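Local coordinates for protein ornithine carbamoyltransferase, mitochondrial (Coccidioides immitis, PDB 3SDS) that catalyses the transfer of the carbamoyl group from carbamoyl phosphate to L-ornithine, giving L-citrulline and phosphate in arginine biosynthesis, at residues A208-V213 with Q234-G239; W302-C307 with E318-E323. All blocks are in the same frame, centred on the assembly; numbering follows the deposited sequence.

Contact 1. Residues A208-V213 with Q234-G239; sequences ATKMGV and QKAREG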
ATOM      1  N   ALA A 208      12.886  26.560  19.222  1.00 43.04           N
ATOM      2  CA  ALA A 208      14.051  27.144  19.895  1.00 44.11           C
ATOM      3  C   ALA A 208      13.712  28.289  20.880  1.00 45.27           C
ATOM      4  O   ALA A 208      14.296  28.376  21.976  1.00 46.03           O
ATOM      5  CB  ALA A 208      15.067  27.605  18.863  1.00 44.27           C
ATOM      6  N   THR A 209      12.782  29.163  20.486  1.00 45.31           N
ATOM      7  CA  THR A 209      12.327  30.249  21.346  1.00 46.44           C
ATOM      8  C   THR A 209      11.732  29.705  22.644  1.00 46.67           C
ATOM      9  O   THR A 209      12.108  30.138  23.724  1.00 47.64           O
ATOM     10  CB  THR A 209      11.304  31.141  20.639  1.00 46.58           C
ATOM     11  OG1 THR A 209      11.921  31.784  19.522  1.00 47.33           O
ATOM     12  CG2 THR A 209      10.801  32.198  21.561  1.00 47.73           C
ATOM     13  N   LYS A 210      10.817  28.745  22.535  1.00 45.98           N
ATOM     14  CA  LYS A 210      10.222  28.104  23.723  1.00 46.11           C
ATOM     15  C   LYS A 210      11.250  27.409  24.635  1.00 46.38           C
ATOM     16  O   LYS A 210      11.047  27.309  25.856  1.00 47.12           O
ATOM     17  CB  LYS A 210       9.136  27.106  23.311  1.00 45.25           C
ATOM     18  CG  LYS A 210       7.934  27.709  22.564  1.00 44.60           C
ATOM     19  CD  LYS A 210       6.943  26.616  22.153  1.00 42.27           C
ATOM     20  CE  LYS A 210       5.833  27.165  21.257  1.00 42.44           C
ATOM     21  NZ  LYS A 210       4.740  27.847  22.016  1.00 40.36           N
ATOM     22  N   MET A 211      12.352  26.949  24.042  1.00 45.71           N
ATOM     23  CA  MET A 211      13.370  26.193  24.764  1.00 45.90           C
ATOM     24  C   MET A 211      14.548  27.036  25.254  1.00 47.25           C
ATOM     25  O   MET A 211      15.530  26.495  25.775  1.00 48.21           O
ATOM     26  CB  MET A 211      13.883  25.044  23.901  1.00 44.80           C
ATOM     27  CG  MET A 211      12.816  24.012  23.499  1.00 44.40           C
ATOM     28  SD  MET A 211      12.212  22.986  24.860  1.00 45.29           S
ATOM     29  CE  MET A 211      10.776  23.936  25.383  1.00 44.10           C
ATOM     30  N   GLY A 212      14.455  28.355  25.099  1.00 47.84           N
ATOM     31  CA  GLY A 212      15.527  29.256  25.527  1.00 48.41           C
ATOM     32  C   GLY A 212      16.795  29.128  24.704  1.00 48.01           C
ATOM     33  O   GLY A 212      17.884  29.414  25.195  1.00 48.60           O
ATOM     34  N   VAL A 213      16.648  28.711  23.446  1.00 47.00           N
ATOM     35  CA  VAL A 213      17.789  28.575  22.518  1.00 47.06           C
ATOM     36  C   VAL A 213      17.878  29.744  21.516  1.00 47.11           C
ATOM     37  O   VAL A 213      16.881  30.075  20.864  1.00 46.96           O
ATOM     38  CB  VAL A 213      17.714  27.237  21.743  1.00 45.74           C
ATOM     39  CG1 VAL A 213      18.990  26.997  20.940  1.00 45.47           C
ATOM     40  CG2 VAL A 213      17.465  26.093  22.703  1.00 45.46           C
ATOM     41  N   GLN A 234       7.575  35.977  18.071  1.00 53.53           N
ATOM     42  CA  GLN A 234       7.442  36.963  19.121  1.00 54.76           C
ATOM     43  C   GLN A 234       6.341  36.535  20.104  1.00 55.17           C
ATOM     44  O   GLN A 234       6.565  36.575  21.308  1.00 55.64           O
ATOM     45  CB  GLN A 234       7.207  38.352  18.513  1.00 55.61           C
ATOM     46  CG  GLN A 234       7.563  39.518  19.426  1.00 56.63           C
ATOM     47  CD  GLN A 234       9.056  39.828  19.504  1.00 56.30           C
ATOM     48  OE1 GLN A 234       9.829  39.500  18.598  1.00 54.66           O
ATOM     49  NE2 GLN A 234       9.465  40.474  20.600  1.00 55.91           N
ATOM     50  N   LYS A 235       5.189  36.080  19.599  1.00 55.28           N
ATOM     51  CA  LYS A 235       4.083  35.609  20.476  1.00 56.14           C
ATOM     52  C   LYS A 235       4.469  34.393  21.321  1.00 55.71           C
ATOM     53  O   LYS A 235       4.000  34.238  22.462  1.00 56.30           O
ATOM     54  CB  LYS A 235       2.805  35.297  19.682  1.00 55.82           C
ATOM     55  N   ALA A 236       5.327  33.543  20.752  1.00 54.87           N
ATOM     56  CA  ALA A 236       5.892  32.399  21.461  1.00 54.30           C
ATOM     57  C   ALA A 236       6.776  32.799  22.658  1.00 55.42           C
ATOM     58  O   ALA A 236       6.995  31.988  23.565  1.00 55.21           O
ATOM     59  CB  ALA A 236       6.650  31.500  20.496  1.00 52.77           C
ATOM     60  N   ARG A 237       7.261  34.041  22.675  1.00 57.05           N
ATOM     61  CA  ARG A 237       8.033  34.543  23.820  1.00 58.89           C
ATOM     62  C   ARG A 237       7.242  34.590  25.122  1.00 60.03           C
ATOM     63  O   ARG A 237       7.789  34.301  26.181  1.00 60.80           O
ATOM     64  CB  ARG A 237       8.634  35.906  23.526  1.00 59.89           C
ATOM     65  CG  ARG A 237       9.953  35.806  22.801  1.00 61.77           C
ATOM     66  CD  ARG A 237      10.298  37.093  22.066  1.00 65.86           C
ATOM     67  NE  ARG A 237      11.740  37.197  21.884  1.00 68.47           N
ATOM     68  CZ  ARG A 237      12.564  37.734  22.786  1.00 71.93           C
ATOM     69  NH1 ARG A 237      12.076  38.230  23.925  1.00 72.80           N
ATOM     70  NH2 ARG A 237      13.877  37.787  22.550  1.00 72.63           N
ATOM     71  N   GLU A 238       5.958  34.924  25.026  1.00 60.76           N
ATOM     72  CA  GLU A 238       5.062  35.111  26.184  1.00 62.40           C
ATOM     73  C   GLU A 238       5.038  33.955  27.217  1.00 62.01           C
ATOM     74  O   GLU A 238       4.818  32.780  26.869  1.00 60.72           O
ATOM     75  CB  GLU A 238       3.653  35.414  25.664  1.00 62.83           C
ATOM     76  CG  GLU A 238       2.629  35.855  26.692  1.00 66.45           C
ATOM     77  CD  GLU A 238       1.745  36.991  26.170  1.00 70.49           C
ATOM     78  OE1 GLU A 238       1.884  37.344  24.973  1.00 70.27           O
ATOM     79  OE2 GLU A 238       0.933  37.541  26.961  1.00 72.50           O
ATOM     80  N   GLY A 239       5.276  34.302  28.483  1.00 63.04           N
ATOM     81  CA  GLY A 239       5.257  33.321  29.574  1.00 62.90           C
ATOM     82  C   GLY A 239       6.493  32.441  29.798  1.00 62.03           C
ATOM     83  O   GLY A 239       6.464  31.565  30.659  1.00 62.19           O
TER

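Contact 2. Residues W302-C307 with E318-E323; sequences WKFMHC and EVFYSE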
ATOM      1  N   TRP A 302      31.658  22.737  16.550  1.00 57.74           N
ATOM      2  CA  TRP A 302      30.338  22.955  15.943  1.00 55.63           C
ATOM      3  C   TRP A 302      29.864  21.732  15.160  1.00 54.55           C
ATOM      4  O   TRP A 302      30.670  21.016  14.559  1.00 55.20           O
ATOM      5  CB  TRP A 302      30.328  24.211  15.059  1.00 55.67           C
ATOM      6  CG  TRP A 302      31.217  24.114  13.847  1.00 56.20           C
ATOM      7  CD1 TRP A 302      32.556  24.364  13.795  1.00 57.36           C
ATOM      8  CD2 TRP A 302      30.828  23.733  12.524  1.00 55.31           C
ATOM      9  NE1 TRP A 302      33.025  24.163  12.525  1.00 57.76           N
ATOM     10  CE2 TRP A 302      31.990  23.769  11.721  1.00 56.48           C
ATOM     11  CE3 TRP A 302      29.610  23.352  11.938  1.00 54.39           C
ATOM     12  CZ2 TRP A 302      31.977  23.449  10.359  1.00 56.10           C
ATOM     13  CZ3 TRP A 302      29.591  23.035  10.582  1.00 54.50           C
ATOM     14  CH2 TRP A 302      30.776  23.088   9.806  1.00 55.31           C
ATOM     15  N   LYS A 303      28.552  21.503  15.171  1.00 52.81           N
ATOM     16  CA  LYS A 303      27.952  20.320  14.555  1.00 51.44           C
ATOM     17  C   LYS A 303      27.093  20.730  13.363  1.00 50.47           C
ATOM     18  O   LYS A 303      26.623  21.862  13.295  1.00 50.57           O
ATOM     19  CB  LYS A 303      27.094  19.580  15.594  1.00 51.00           C
ATOM     20  CG  LYS A 303      27.816  19.135  16.877  1.00 51.81           C
ATOM     21  CD  LYS A 303      28.720  17.944  16.594  1.00 54.86           C
ATOM     22  CE  LYS A 303      28.993  17.107  17.836  1.00 57.17           C
ATOM     23  NZ  LYS A 303      30.340  17.353  18.442  1.00 59.36           N
ATOM     24  N   PHE A 304      26.865  19.812  12.435  1.00 49.86           N
ATOM     25  CA  PHE A 304      26.118  20.127  11.223  1.00 49.33           C
ATOM     26  C   PHE A 304      24.796  19.357  11.090  1.00 48.74           C
ATOM     27  O   PHE A 304      24.728  18.153  11.407  1.00 48.68           O
ATOM     28  CB  PHE A 304      26.993  19.895   9.988  1.00 50.12           C
ATOM     29  CG  PHE A 304      26.274  20.117   8.690  1.00 49.61           C
ATOM     30  CD1 PHE A 304      25.975  21.411   8.256  1.00 48.78           C
ATOM     31  CD2 PHE A 304      25.874  19.036   7.909  1.00 48.32           C
ATOM     32  CE1 PHE A 304      25.300  21.619   7.059  1.00 48.23           C
ATOM     33  CE2 PHE A 304      25.196  19.234   6.710  1.00 47.78           C
ATOM     34  CZ  PHE A 304      24.901  20.528   6.290  1.00 48.50           C
ATOM     35  N   MET A 305      23.766  20.061  10.602  1.00 48.40           N
ATOM     36  CA  MET A 305      22.402  19.532  10.420  1.00 47.37           C
ATOM     37  C   MET A 305      21.740  20.007   9.105  1.00 48.26           C
ATOM     38  O   MET A 305      21.841  21.181   8.731  1.00 48.89           O
ATOM     39  CB  MET A 305      21.528  19.906  11.615  1.00 45.96           C
ATOM     40  CG  MET A 305      21.895  19.190  12.911  1.00 44.91           C
ATOM     41  SD  MET A 305      20.887  19.660  14.335  1.00 42.95           S
ATOM     42  CE  MET A 305      19.298  19.011  13.813  1.00 42.42           C
ATOM     43  N   HIS A 306      21.056  19.080   8.431  1.00 48.71           N
ATOM     44  CA  HIS A 306      20.366  19.278   7.149  1.00 49.59           C
ATOM     45  C   HIS A 306      19.263  18.202   7.128  1.00 49.89           C
ATOM     46  O   HIS A 306      19.514  17.048   7.447  1.00 49.86           O
ATOM     47  CB  HIS A 306      21.378  19.053   6.017  1.00 50.48           C
ATOM     48  CG  HIS A 306      20.884  19.385   4.635  1.00 51.12           C
ATOM     49  ND1 HIS A 306      19.627  19.051   4.176  1.00 50.82           N
ATOM     50  CD2 HIS A 306      21.520  19.959   3.584  1.00 51.93           C
ATOM     51  CE1 HIS A 306      19.495  19.445   2.920  1.00 51.01           C
ATOM     52  NE2 HIS A 306      20.634  19.993   2.535  1.00 51.41           N
ATOM     53  N   CYS A 307      18.033  18.553   6.779  1.00 50.94           N
ATOM     54  CA  CYS A 307      16.941  17.576   6.902  1.00 52.03           C
ATOM     55  C   CYS A 307      16.722  16.617   5.716  1.00 53.01           C
ATOM     56  O   CYS A 307      15.774  15.827   5.736  1.00 53.08           O
ATOM     57  CB  CYS A 307      15.629  18.278   7.237  1.00 51.40           C
ATOM     58  SG  CYS A 307      15.013  19.255   5.873  1.00 56.63           S
ATOM     59  N   GLU A 318      33.143  17.440   2.292  1.00 63.04           N
ATOM     60  CA  GLU A 318      34.008  17.400   3.460  1.00 63.09           C
ATOM     61  C   GLU A 318      33.207  17.600   4.754  1.00 61.07           C
ATOM     62  O   GLU A 318      33.396  16.845   5.713  1.00 60.83           O
ATOM     63  CB  GLU A 318      35.101  18.453   3.323  1.00 64.37           C
ATOM     64  CG  GLU A 318      36.014  18.570   4.524  1.00 66.10           C
ATOM     65  CD  GLU A 318      36.404  20.012   4.793  1.00 68.91           C
ATOM     66  OE1 GLU A 318      35.517  20.907   4.672  1.00 68.96           O
ATOM     67  OE2 GLU A 318      37.592  20.246   5.124  1.00 69.93           O
ATOM     68  N   VAL A 319      32.305  18.590   4.762  1.00 59.50           N
ATOM     69  CA  VAL A 319      31.463  18.869   5.942  1.00 57.28           C
ATOM     70  C   VAL A 319      30.423  17.782   6.156  1.00 55.73           C
ATOM     71  O   VAL A 319      30.292  17.262   7.265  1.00 55.19           O
ATOM     72  CB  VAL A 319      30.761  20.251   5.868  1.00 56.72           C
ATOM     73  CG1 VAL A 319      29.744  20.407   6.997  1.00 54.71           C
ATOM     74  CG2 VAL A 319      31.781  21.373   5.936  1.00 57.69           C
ATOM     75  N   PHE A 320      29.706  17.435   5.086  1.00 55.19           N
ATOM     76  CA  PHE A 320      28.564  16.505   5.138  1.00 53.54           C
ATOM     77  C   PHE A 320      28.943  15.176   5.771  1.00 53.71           C
ATOM     78  O   PHE A 320      28.170  14.626   6.557  1.00 52.85           O
ATOM     79  CB  PHE A 320      27.990  16.282   3.724  1.00 53.69           C
ATOM     80  CG  PHE A 320      26.618  15.631   3.695  1.00 51.16           C
ATOM     81  CD1 PHE A 320      25.480  16.327   4.130  1.00 48.45           C
ATOM     82  CD2 PHE A 320      26.461  14.336   3.190  1.00 49.55           C
ATOM     83  CE1 PHE A 320      24.204  15.733   4.085  1.00 46.98           C
ATOM     84  CE2 PHE A 320      25.189  13.731   3.138  1.00 48.63           C
ATOM     85  CZ  PHE A 320      24.056  14.426   3.592  1.00 46.41           C
ATOM     86  N   TYR A 321      30.139  14.685   5.441  1.00 54.78           N
ATOM     87  CA  TYR A 321      30.573  13.356   5.863  1.00 55.01           C
ATOM     88  C   TYR A 321      31.551  13.342   7.034  1.00 55.63           C
ATOM     89  O   TYR A 321      32.005  12.270   7.432  1.00 56.47           O
ATOM     90  CB  TYR A 321      31.154  12.563   4.684  1.00 56.17           C
ATOM     91  CG  TYR A 321      30.138  12.201   3.623  1.00 55.28           C
ATOM     92  CD1 TYR A 321      29.060  11.378   3.920  1.00 52.79           C
ATOM     93  CD2 TYR A 321      30.260  12.686   2.315  1.00 56.12           C
ATOM     94  CE1 TYR A 321      28.137  11.043   2.953  1.00 52.97           C
ATOM     95  CE2 TYR A 321      29.326  12.360   1.338  1.00 55.03           C
ATOM     96  CZ  TYR A 321      28.271  11.534   1.666  1.00 53.62           C
ATOM     97  OH  TYR A 321      27.343  11.187   0.719  1.00 53.33           O
ATOM     98  N   SER A 322      31.870  14.507   7.591  1.00 55.57           N
ATOM     99  CA  SER A 322      32.726  14.556   8.782  1.00 56.16           C
ATOM    100  C   SER A 322      32.026  14.007  10.039  1.00 55.62           C
ATOM    101  O   SER A 322      30.807  13.741  10.042  1.00 54.27           O
ATOM    102  CB  SER A 322      33.258  15.976   9.032  1.00 56.28           C
ATOM    103  OG  SER A 322      32.218  16.914   9.252  1.00 55.16           O
ATOM    104  N   GLU A 323      32.811  13.843  11.104  1.00 56.52           N
ATOM    105  CA  GLU A 323      32.281  13.458  12.408  1.00 55.91           C
ATOM    106  C   GLU A 323      31.445  14.597  13.028  1.00 54.58           C
ATOM    107  O   GLU A 323      30.780  14.408  14.057  1.00 54.74           O
ATOM    108  CB  GLU A 323      33.416  13.005  13.341  1.00 57.25           C
TER

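Contact 1. Residues A208-V213 with Q234-G239
Thr209, near the C-terminal end of helix 199-210, meets Ala236 and Arg237 at the end of helix 227-237. From its CB, which is directed at the other helix, two branches part. A chi1 of -64° sets OG1 beside the backbone N and leaves the methyl CG2 anti to it, as the tip that reaches across: CG2 lies 3.9 Å from Arg237 CG and 4.2 Å from the carbonyl carbon of Ala236, with the CB of Ala236 close beside them. The other branch, OG1, is turned back to its own helix, where it hydrogen-bonds the carbonyl of Ala205, so the polar atom is satisfied without help from the neighbouring helix. Arg237 meets the methyl with CG, and with its backbone N a little farther off; its side chain crosses Thr209 at about a right angle before running on past Pro243. The next residue, Lys210, carries its chain to Ala236, NZ lying 4.4 Å from Ala236 CB, while that ammonium is bound to the carbonyl of Leu32.

Just beyond the touching residues the first helix ends in a Schellman motif, with Gly212 at positive phi as C-prime and a 2.8 Å bond from Val213 N to Ala208 O. No hydrogen bond spans the two segments. The two helix ends meet mainly through carbon atoms, a modest van der Waals contact, while Thr209 OG1 and Lys210 NZ have their hydrogen bonds elsewhere.

Contact 2. Residues W302-C307 with E318-E323
Phe304, on edge strand 303-306, receives Val319 of helix 317-320 over one face of its ring. This is a CH-pi contact: Val319 CG1 stands 4.2 Å from the ring centroid and 23° off the normal, displaced toward the rim, with Phe304 CG its nearest ring atom. Phe304 has CG anti to its backbone N (chi1 177°), which carries the ring out from the strand toward the helix.

Apolar packing extends the contact to Trp302 and Phe320. The same methyl of Val319 also touches Trp302, whose CH2 lies 4.0 Å from CG1, so one methyl group is shared by two aromatic side chains. Farther along, Phe304 CE2 comes within 3.9 Å of Phe320 CD1, arriving at the edge of the Phe320 ring; that ring also makes a cation-pi contact with Arg310 and packs on Asp113 of a neighbouring subunit.

No hydrogen bond crosses between the segments; within 318-323, Val319 O accepts both Ser322 OG, at 2.8 Å, and Ser322 N, at 3.2 Å, from the same face of its carbonyl plane, which fastens the turn where the helix gives way to loop.

Thus a short helix packs on Phe304 of the last strand of the five-stranded parallel sheet and on Trp302 just before it, in the alpha/beta ornithine-binding domain of the carbamoyltransferase fold. The strand leads into Cys307, by similarity the proton acceptor and part of the carbamoyl phosphate site.

In the fold
Followed from the N terminus, the chain passes through the four-stranded carbamoyl phosphate domain before entering the five-stranded domain that holds both contacts. Contact 1 comes first, bringing together the ends of helices 199-210 and 227-237 across a loop of 20 residues that includes strand 214-218. The chain then runs through strands 246-249 and 261-264 before contact 2, which closes a shorter loop of 10 residues between strand 303-306 and helix 317-320. The two loops follow in series, neither nested nor crossed. Their centres lie about 27 Å apart: contact 1 joins two helices away from the substrate-binding sites, contact 2 a helix and the edge strand leading to Cys307, the probable proton acceptor.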